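Local coordinates for periplasmic beta-glucosidase (Pseudomonas aeruginosa, PDB 6R5T), which probably hydrolyses terminal, non-reducing beta-D-glucosyl residues with release of beta-D-glucose, as a periplasmic member of glycoside hydrolase family 3, at residues I87-G93 with W539-E544; L387-D393 with V476-Q481; M126-T130 with E140-T146. The protein carries 1 engineered substitution. All coordinates share one frame; numbering follows the deposited sequence. Where two conformers were deposited one is given.

Interaction 1: I87-G93 with W539-E544; sequences IFPISLG and WFSGTE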
loop_
_atom_site.group_PDB
_atom_site.type_symbol
_atom_site.label_atom_id
_atom_site.label_comp_id
_atom_site.label_asym_id
_atom_site.label_seq_id
_atom_site.Cartn_x
_atom_site.Cartn_y
_atom_site.Cartn_z
ATOM N N ILE A 87 -31.445 -0.760 14.179
ATOM C CA ILE A 87 -30.050 -0.810 13.671
ATOM C C ILE A 87 -29.189 -1.625 14.628
ATOM O O ILE A 87 -29.099 -1.350 15.817
ATOM C CB ILE A 87 -29.539 0.605 13.425
ATOM C CG1 ILE A 87 -30.505 1.407 12.538
ATOM C CG2 ILE A 87 -28.142 0.526 12.841
ATOM C CD1 ILE A 87 -30.986 0.666 11.281
ATOM N N PHE A 88 -28.530 -2.624 14.074
ATOM C CA PHE A 88 -27.549 -3.451 14.752
ATOM C C PHE A 88 -26.207 -2.747 14.667
ATOM O O PHE A 88 -26.021 -1.762 13.976
ATOM C CB PHE A 88 -27.539 -4.841 14.118
ATOM C CG PHE A 88 -28.836 -5.587 14.320
ATOM C CD1 PHE A 88 -29.064 -6.332 15.464
ATOM C CD2 PHE A 88 -29.845 -5.502 13.383
ATOM C CE1 PHE A 88 -30.289 -6.951 15.683
ATOM C CE2 PHE A 88 -31.072 -6.120 13.590
ATOM C CZ PHE A 88 -31.289 -6.848 14.744
ATOM N N PRO A 89 -25.196 -3.283 15.361
ATOM C CA PRO A 89 -23.842 -2.766 15.130
ATOM C C PRO A 89 -23.480 -2.814 13.652
ATOM O O PRO A 89 -23.968 -3.657 12.915
ATOM C CB PRO A 89 -22.934 -3.738 15.897
ATOM C CG PRO A 89 -23.848 -4.256 17.003
ATOM C CD PRO A 89 -25.215 -4.333 16.358
ATOM N N ILE A 90 -22.556 -1.939 13.284
ATOM C CA ILE A 90 -21.881 -2.044 11.983
ATOM C C ILE A 90 -21.323 -3.420 11.799
ATOM O O ILE A 90 -20.991 -4.130 12.761
ATOM C CB ILE A 90 -20.856 -0.910 11.794
ATOM C CG1 ILE A 90 -19.811 -0.891 12.923
ATOM C CG2 ILE A 90 -21.533 0.417 11.677
ATOM C CD1 ILE A 90 -18.537 -0.179 12.568
ATOM N N SER A 91 -21.167 -3.835 10.535
ATOM C CA SER A 91 -20.670 -5.190 10.210
ATOM C C SER A 91 -19.350 -5.492 10.911
ATOM O O SER A 91 -19.145 -6.613 11.321
ATOM C CB SER A 91 -20.567 -5.390 8.718
ATOM O OG SER A 91 -21.856 -5.330 8.161
ATOM N N LEU A 92 -18.446 -4.516 11.009
ATOM C CA LEU A 92 -17.136 -4.837 11.607
ATOM C C LEU A 92 -17.359 -5.229 13.075
ATOM O O LEU A 92 -16.649 -6.071 13.597
ATOM C CB LEU A 92 -16.257 -3.596 11.388
ATOM C CG LEU A 92 -14.808 -3.764 11.769
ATOM C CD1 LEU A 92 -14.151 -4.856 10.958
ATOM C CD2 LEU A 92 -14.141 -2.406 11.567
ATOM N N GLY A 93 -18.359 -4.669 13.764
ATOM C CA GLY A 93 -18.770 -5.010 15.132
ATOM C C GLY A 93 -19.501 -6.349 15.176
ATOM O O GLY A 93 -19.306 -7.155 16.081
ATOM N N TRP A 539 -17.282 0.084 18.514
ATOM C CA TRP A 539 -17.577 0.245 17.077
ATOM C C TRP A 539 -18.628 1.340 16.918
ATOM O O TRP A 539 -18.493 2.378 17.571
ATOM C CB TRP A 539 -18.015 -1.081 16.484
ATOM C CG TRP A 539 -17.168 -2.250 16.845
ATOM C CD1 TRP A 539 -17.508 -3.258 17.686
ATOM C CD2 TRP A 539 -15.859 -2.525 16.359
ATOM N NE1 TRP A 539 -16.495 -4.160 17.758
ATOM C CE2 TRP A 539 -15.478 -3.756 16.933
ATOM C CE3 TRP A 539 -14.949 -1.855 15.520
ATOM C CZ2 TRP A 539 -14.234 -4.322 16.696
ATOM C CZ3 TRP A 539 -13.711 -2.428 15.301
ATOM C CH2 TRP A 539 -13.369 -3.644 15.871
ATOM N N PHE A 540 -19.664 1.132 16.119
ATOM C CA PHE A 540 -20.935 1.895 16.245
ATOM C C PHE A 540 -21.962 0.818 16.560
ATOM O O PHE A 540 -22.187 -0.052 15.703
ATOM C CB PHE A 540 -21.265 2.722 15.001
ATOM C CG PHE A 540 -20.244 3.774 14.647
ATOM C CD1 PHE A 540 -19.935 4.798 15.537
ATOM C CD2 PHE A 540 -19.544 3.689 13.479
ATOM C CE1 PHE A 540 -18.977 5.746 15.229
ATOM C CE2 PHE A 540 -18.574 4.629 13.174
ATOM C CZ PHE A 540 -18.292 5.652 14.053
ATOM N N SER A 541 -22.521 0.799 17.766
ATOM C CA SER A 541 -23.239 -0.402 18.291
ATOM C C SER A 541 -24.756 -0.393 18.011
ATOM O O SER A 541 -25.423 -1.357 18.399
ATOM C CB SER A 541 -22.934 -0.593 19.743
ATOM O OG SER A 541 -21.718 -1.331 19.878
ATOM N N GLY A 542 -25.278 0.640 17.345
ATOM C CA GLY A 542 -26.669 0.585 16.834
ATOM C C GLY A 542 -27.694 1.201 17.751
ATOM O O GLY A 542 -27.383 1.878 18.737
ATOM N N THR A 543 -28.959 0.936 17.429
ATOM C CA THR A 543 -30.125 1.552 18.108
ATOM C C THR A 543 -30.098 1.272 19.619
ATOM O O THR A 543 -30.477 2.171 20.361
ATOM C CB THR A 543 -31.390 0.957 17.496
ATOM O OG1 THR A 543 -31.462 1.362 16.127
ATOM C CG2 THR A 543 -32.644 1.408 18.211
ATOM N N GLU A 544 -29.656 0.093 20.041
ATOM C CA GLU A 544 -29.575 -0.260 21.472
ATOM C C GLU A 544 -28.144 -0.157 21.964
ATOM O O GLU A 544 -27.855 -0.668 23.060
ATOM C CB GLU A 544 -30.164 -1.650 21.650
ATOM C CG GLU A 544 -31.680 -1.631 21.640
ATOM C CD GLU A 544 -32.297 -0.952 22.855
ATOM O OE1 GLU A 544 -31.828 -1.265 23.964
ATOM O OE2 GLU A 544 -33.204 -0.071 22.704
HETATM O O HOH W 1 -28.044 -2.032 18.762
#

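Interaction 2: L387-D393 with V476-Q481; sequences LAKSQRD and VVGESQ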
loop_
_atom_site.group_PDB
_atom_site.type_symbol
_atom_site.label_atom_id
_atom_site.label_comp_id
_atom_site.label_asym_id
_atom_site.label_seq_id
_atom_site.Cartn_x
_atom_site.Cartn_y
_atom_site.Cartn_z
ATOM N N LEU A 387 -19.044 11.884 21.892
ATOM C CA LEU A 387 -19.879 10.738 21.464
ATOM C C LEU A 387 -20.805 10.270 22.580
ATOM O O LEU A 387 -21.667 9.407 22.331
ATOM C CB LEU A 387 -18.946 9.658 20.922
ATOM C CG LEU A 387 -18.281 10.114 19.617
ATOM C CD1 LEU A 387 -17.124 9.241 19.255
ATOM C CD2 LEU A 387 -19.306 10.174 18.474
ATOM N N ALA A 388 -20.716 10.847 23.781
ATOM C CA ALA A 388 -21.514 10.344 24.908
ATOM C C ALA A 388 -23.014 10.476 24.698
ATOM O O ALA A 388 -23.732 9.549 25.137
ATOM C CB ALA A 388 -21.090 11.062 26.154
ATOM N N LYS A 389 -23.445 11.634 24.178
ATOM C CA LYS A 389 -24.876 11.893 23.931
ATOM C C LYS A 389 -25.205 11.917 22.431
ATOM O O LYS A 389 -26.253 12.514 22.060
ATOM C CB LYS A 389 -25.260 13.226 24.563
ATOM C CG LYS A 389 -25.352 13.162 26.060
ATOM C CD LYS A 389 -26.064 14.380 26.621
ATOM C CE LYS A 389 -26.223 14.300 28.120
ATOM N NZ LYS A 389 -27.017 15.460 28.610
ATOM N N SER A 390 -24.429 11.245 21.602
ATOM C CA SER A 390 -24.684 11.253 20.157
ATOM C C SER A 390 -25.594 10.104 19.734
ATOM O O SER A 390 -25.161 8.935 19.771
ATOM C CB SER A 390 -23.399 11.212 19.398
ATOM O OG SER A 390 -23.705 11.270 18.023
ATOM N N GLN A 391 -26.820 10.412 19.337
ATOM C CA GLN A 391 -27.708 9.411 18.720
ATOM C C GLN A 391 -27.313 9.179 17.271
ATOM O O GLN A 391 -27.410 8.062 16.842
ATOM C CB GLN A 391 -29.151 9.907 18.786
ATOM C CG GLN A 391 -29.729 9.791 20.187
ATOM C CD GLN A 391 -31.143 10.292 20.299
ATOM O OE1 GLN A 391 -31.421 11.425 19.884
ATOM N NE2 GLN A 391 -32.016 9.460 20.864
ATOM N N ARG A 392 -26.871 10.221 16.563
ATOM C CA ARG A 392 -26.546 10.076 15.129
ATOM C C ARG A 392 -25.359 9.131 14.993
ATOM O O ARG A 392 -25.346 8.292 14.047
ATOM C CB ARG A 392 -26.264 11.413 14.466
ATOM C CG ARG A 392 -25.950 11.271 12.984
ATOM C CD ARG A 392 -27.151 10.826 12.165
ATOM N NE ARG A 392 -26.823 10.515 10.780
ATOM C CZ ARG A 392 -26.317 9.348 10.369
ATOM N NH1 ARG A 392 -26.060 9.156 9.083
ATOM N NH2 ARG A 392 -26.047 8.381 11.221
ATOM N N ASP A 393 -24.386 9.220 15.897
ATOM C CA ASP A 393 -23.173 8.398 15.682
ATOM C C ASP A 393 -23.384 6.935 16.109
ATOM O O ASP A 393 -22.832 6.028 15.459
ATOM C CB ASP A 393 -21.985 9.033 16.380
ATOM C CG ASP A 393 -21.654 10.361 15.709
ATOM O OD1 ASP A 393 -21.454 10.392 14.494
ATOM O OD2 ASP A 393 -21.794 11.384 16.380
ATOM N N VAL A 476 -16.222 8.974 26.364
ATOM C CA VAL A 476 -16.881 8.388 25.182
ATOM C C VAL A 476 -16.347 9.188 23.991
ATOM O O VAL A 476 -16.740 10.324 23.751
ATOM C CB VAL A 476 -18.419 8.372 25.255
ATOM C CG1 VAL A 476 -18.970 7.471 24.162
ATOM C CG2 VAL A 476 -18.918 7.939 26.620
ATOM N N VAL A 477 -15.419 8.575 23.283
ATOM C CA VAL A 477 -14.545 9.267 22.333
ATOM C C VAL A 477 -14.356 8.397 21.096
ATOM O O VAL A 477 -14.640 7.182 21.131
ATOM C CB VAL A 477 -13.195 9.588 22.975
ATOM C CG1 VAL A 477 -13.345 10.703 23.995
ATOM C CG2 VAL A 477 -12.515 8.364 23.572
ATOM N N GLY A 478 -13.860 9.029 20.030
ATOM C CA GLY A 478 -13.449 8.303 18.824
ATOM C C GLY A 478 -13.936 9.035 17.588
ATOM O O GLY A 478 -13.888 10.255 17.541
ATOM N N GLU A 479 -14.441 8.308 16.614
ATOM C CA GLU A 479 -14.847 8.872 15.311
ATOM C C GLU A 479 -16.340 9.143 15.301
ATOM O O GLU A 479 -17.100 8.411 15.921
ATOM C CB GLU A 479 -14.529 7.906 14.152
ATOM C CG GLU A 479 -13.073 7.550 14.014
ATOM C CD GLU A 479 -12.856 6.559 12.857
ATOM O OE1 GLU A 479 -13.669 5.623 12.717
ATOM O OE2 GLU A 479 -11.843 6.745 12.104
ATOM N N SER A 480 -16.763 10.177 14.607
ATOM C CA SER A 480 -18.153 10.310 14.184
ATOM C C SER A 480 -18.382 9.403 12.977
ATOM O O SER A 480 -17.419 8.991 12.299
ATOM C CB SER A 480 -18.512 11.755 13.911
ATOM O OG SER A 480 -17.793 12.255 12.793
ATOM N N GLN A 481 -19.646 9.028 12.743
ATOM C CA GLN A 481 -19.893 7.954 11.754
ATOM C C GLN A 481 -19.525 8.462 10.353
ATOM O O GLN A 481 -19.170 7.639 9.515
ATOM C CB GLN A 481 -21.323 7.415 11.870
ATOM C CG GLN A 481 -22.403 8.454 11.704
ATOM C CD GLN A 481 -22.652 8.982 10.322
ATOM O OE1 GLN A 481 -22.584 8.254 9.339
ATOM N NE2 GLN A 481 -22.952 10.276 10.239
HETATM O O HOH W 2 -23.941 8.129 7.155
HETATM O O HOH W 3 -22.414 12.078 12.701
#

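Interaction 3: M126-T130 with E140-T146; sequences MVDIT and EGFGEDT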
loop_
_atom_site.group_PDB
_atom_site.type_symbol
_atom_site.label_atom_id
_atom_site.label_comp_id
_atom_site.label_asym_id
_atom_site.label_seq_id
_atom_site.Cartn_x
_atom_site.Cartn_y
_atom_site.Cartn_z
ATOM N N MET A 126 -22.061 -6.775 2.263
ATOM C CA MET A 126 -20.742 -6.311 1.809
ATOM C C MET A 126 -19.694 -7.266 2.339
ATOM O O MET A 126 -19.620 -7.441 3.543
ATOM C CB MET A 126 -20.520 -4.880 2.322
ATOM C CG MET A 126 -19.260 -4.204 1.785
ATOM S SD MET A 126 -17.802 -4.705 2.685
ATOM C CE MET A 126 -16.717 -3.293 2.367
ATOM N N VAL A 127 -18.944 -7.898 1.454
ATOM C CA VAL A 127 -17.994 -8.978 1.812
ATOM C C VAL A 127 -16.605 -8.712 1.264
ATOM O O VAL A 127 -15.831 -9.681 1.078
ATOM C CB VAL A 127 -18.561 -10.322 1.345
ATOM C CG1 VAL A 127 -19.939 -10.533 1.971
ATOM C CG2 VAL A 127 -18.649 -10.487 -0.160
ATOM N N ASP A 128 -16.265 -7.446 1.072
ATOM C CA ASP A 128 -14.921 -7.078 0.598
ATOM C C ASP A 128 -13.915 -7.285 1.735
ATOM O O ASP A 128 -14.150 -6.790 2.829
ATOM C CB ASP A 128 -14.907 -5.646 0.116
ATOM C CG ASP A 128 -16.009 -5.284 -0.859
ATOM O OD1 ASP A 128 -16.267 -6.100 -1.735
ATOM O OD2 ASP A 128 -16.539 -4.198 -0.730
ATOM N N ILE A 129 -12.820 -8.024 1.497
ATOM C CA ILE A 129 -11.700 -8.130 2.453
ATOM C C ILE A 129 -11.070 -6.755 2.601
ATOM O O ILE A 129 -10.784 -6.075 1.594
ATOM C CB ILE A 129 -10.698 -9.160 1.899
ATOM C CG1 ILE A 129 -11.357 -10.535 1.909
ATOM C CG2 ILE A 129 -9.370 -9.174 2.604
ATOM C CD1 ILE A 129 -11.688 -11.041 3.265
ATOM N N THR A 130 -10.725 -6.398 3.841
ATOM C CA THR A 130 -10.080 -5.097 4.127
ATOM C C THR A 130 -8.795 -5.276 4.941
ATOM O O THR A 130 -8.843 -5.764 6.048
ATOM C CB THR A 130 -11.015 -4.132 4.842
ATOM O OG1 THR A 130 -11.465 -4.746 6.057
ATOM C CG2 THR A 130 -12.185 -3.784 3.933
ATOM N N GLU A 140 -18.099 -1.391 6.870
ATOM C CA GLU A 140 -19.161 -2.183 6.190
ATOM C C GLU A 140 -18.818 -3.646 6.009
ATOM O O GLU A 140 -19.738 -4.389 5.716
ATOM C CB GLU A 140 -19.398 -1.623 4.798
ATOM C CG GLU A 140 -20.014 -0.287 4.876
ATOM C CD GLU A 140 -19.928 0.370 3.534
ATOM O OE1 GLU A 140 -20.437 -0.273 2.536
ATOM O OE2 GLU A 140 -19.314 1.486 3.504
ATOM N N GLY A 141 -17.553 -4.048 6.202
ATOM C CA GLY A 141 -17.179 -5.444 6.032
ATOM C C GLY A 141 -16.966 -6.151 7.349
ATOM O O GLY A 141 -17.362 -5.616 8.430
ATOM N N PHE A 142 -16.363 -7.314 7.252
ATOM C CA PHE A 142 -16.201 -8.218 8.398
ATOM C C PHE A 142 -14.738 -8.341 8.805
ATOM O O PHE A 142 -14.426 -9.205 9.611
ATOM C CB PHE A 142 -16.807 -9.572 8.084
ATOM C CG PHE A 142 -18.291 -9.586 7.861
ATOM C CD1 PHE A 142 -19.159 -9.043 8.793
ATOM C CD2 PHE A 142 -18.817 -10.208 6.750
ATOM C CE1 PHE A 142 -20.540 -9.149 8.633
ATOM C CE2 PHE A 142 -20.199 -10.264 6.566
ATOM C CZ PHE A 142 -21.048 -9.764 7.524
ATOM N N GLY A 143 -13.872 -7.457 8.286
ATOM C CA GLY A 143 -12.456 -7.395 8.674
ATOM C C GLY A 143 -11.568 -8.034 7.626
ATOM O O GLY A 143 -11.881 -7.955 6.429
ATOM N N GLU A 144 -10.425 -8.533 8.074
ATOM C CA GLU A 144 -9.318 -8.822 7.159
ATOM C C GLU A 144 -9.249 -10.301 6.790
ATOM O O GLU A 144 -8.402 -10.621 5.967
ATOM C CB GLU A 144 -7.987 -8.388 7.776
ATOM C CG GLU A 144 -7.436 -9.237 8.920
ATOM C CD GLU A 144 -6.341 -8.535 9.735
ATOM O OE1 GLU A 144 -6.314 -7.262 9.806
ATOM O OE2 GLU A 144 -5.534 -9.243 10.400
ATOM N N ASP A 145 -10.043 -11.155 7.409
ATOM C CA ASP A 145 -9.816 -12.601 7.192
ATOM C C ASP A 145 -10.735 -13.228 6.147
ATOM O O ASP A 145 -11.961 -13.099 6.232
ATOM C CB ASP A 145 -9.966 -13.385 8.483
ATOM C CG ASP A 145 -9.601 -14.841 8.244
ATOM O OD1 ASP A 145 -8.427 -15.130 7.866
ATOM O OD2 ASP A 145 -10.507 -15.662 8.464
ATOM N N THR A 146 -10.123 -13.989 5.266
ATOM C CA THR A 146 -10.877 -14.610 4.139
ATOM C C THR A 146 -11.814 -15.692 4.683
ATOM O O THR A 146 -12.953 -15.784 4.238
ATOM C CB THR A 146 -9.895 -15.163 3.126
ATOM O OG1 THR A 146 -9.042 -14.110 2.687
ATOM C CG2 THR A 146 -10.622 -15.803 1.985
HETATM O O HOH W 4 -21.496 -7.020 5.675
HETATM O O HOH W 5 -14.299 -8.482 5.252
HETATM O O HOH W 6 -14.090 -4.890 6.975
#

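Interaction 1: I87-G93 with W539-E544
Ile-87 O is held by several groups of the 539-544 loop. Thr-543 N donates to it at 2.8 Å. Gly-542 CA adds a CA-H...O contact, and water 1 lies nearby, also close to Ser-541 O. That water accepts from Glu-544 N. The contact joins the N-terminal domain, of TIM-barrel type, to the C-terminal domain of a family 3 glycoside hydrolase. Thr-543 returns the grip: its OG1 lies beside its own backbone N and accepts from Ile-87 N at 2.9 Å. Further along, Phe-540 O takes Ile-90 N at 3.1 Å. Pro-89 CA also approaches Phe-540 O. The Pro-89 ring rests on Ser-541 O through CG. The CB of Ile-90 points toward the other segment, and its CG1 meets Trp-539 CB at 4.0 Å, the two side chains crossing at about a right angle. The Trp-539 ring reaches back to the start of helix 91-95, its NE1 bonded to Gly-362 O. Leu-92 CD2 meets its six-membered ring at CZ3, 3.8 Å away. Gly-93 CA sits over the face of the five-membered ring as a CH-pi contact, 3.5 Å from the ring centroid and 18° off its normal.

Interaction 2: L387-D393 with V476-Q481
CG of Arg-392 lies opposite its backbone N, and the chain then bends at chi2 (68°). Gln-481 bends too, at chi2 (73°), after a first torsion that tucks CG between its backbone N and carbonyl carbon. These bends bring the two flat ends into a stack, with guanidinium and amide planes 15° apart. Gln-481 NE2 lies over the centre of the guanidinium face, 3.5 Å from Arg-392 CZ. The same NE2 donates to Glu-448 OE2, which helps fix the amide's rotation. Water 2 joins the ends: it donates to Gln-481 OE1 at 2.6 Å and accepts weakly from Arg-392 NH1. Beside the stack, Asp-393 OD1 accepts from Gln-481 N at 2.9 Å, on the anti side and somewhat out of the carboxylate plane. Water 3 donates to OD1 and accepts from Gln-481 NE2. Asp-393 OD2 is met from above its plane by Ser-390 OG at 2.5 Å. That hydroxyl accepts from Asp-393 N, N-capping helix 391-394. At the other end Ala-388 CB rests on Val-476 CG2, and Leu-387 N bonds weakly to Val-476 O. In one of two conformers, Leu-387 CD1 packs on the backbone of Val-477 and Gly-478, 3.4 Å from Gly-478 N. Segment 387-393 follows strand 380-384; 476-481 begins in its parallel neighbour 472-478. Both loops lie at the C-terminal edge of the mostly parallel alpha/beta sheet of the family 3 C-terminal domain.

Interaction 3: M126-T130 with E140-T146
Met-126 and Glu-140 cross at about a right angle. The methionine has CG anti to the backbone N (chi1 -173°) and bends at chi2 (-81°), which lays its sulfur along the loop of the other segment. SD rests on Gly-141 CA at 3.5 Å, a close approach to a residue without a side chain. Met-126 CG touches Glu-140 CB at 4.0 Å, while CB lies on Glu-140 O. The glutamate's own carboxylate goes elsewhere, to a salt bridge with Arg-137. Ile-129 brings the end of its side chain close to the other segment. Its CD1 ends against Asp-145 O at 3.6 Å, and Thr-146 lies just beyond.

Between these two contacts the backbones are tied through Gly-143 O. Thr-130 N donates to it at 3.2 Å. Water 5 also donates to Gly-143 O, at 2.7 Å, and to Asp-128 O, and accepts from Phe-142 N. Water 6 accepts from Gly-143 N and sits 2.8 Å from Thr-130 OG1. Thr-130 O is buried without a hydrogen-bond partner; Glu-144 CB packs on it at 3.3 Å, and Glu-144 CA also approaches it as a CA-H...O contact.

Asp-128 bonds to Tyr-208 OH through OD1 and to His-177 ND1 through OD2. Both His-177 and Arg-137 line the glycan pocket. The side chain of Glu-140 is about 5 Å from the bound glucose. The two segments thus fold up the long loop after strand 121-122. Substrate-side loops of this kind follow the C-terminal ends of strands in TIM-barrel glycosidases.

How the interactions relate
Interaction 1 lies between the other two and touches both. Its centre is about 12 Å from that of interaction 2 and about 16 Å from that of interaction 3. The centres of interactions 2 and 3 are about 23 Å apart, their nearest atoms about 9 Å. The Phe-540 ring packs on Asp-393 and the 479-481 backbone. Ser-91 and Leu-92 pack on residues 140-143. Along the chain, interaction 3 closes before interaction 2 opens, and interaction 1 encloses both. Interaction 3 belongs to the TIM-barrel-type domain and interaction 2 to the C-terminal domain. Interaction 1 joins them, so packing runs from a barrel loop near the glycan pocket to the loops beside strands 380-384 and 472-478.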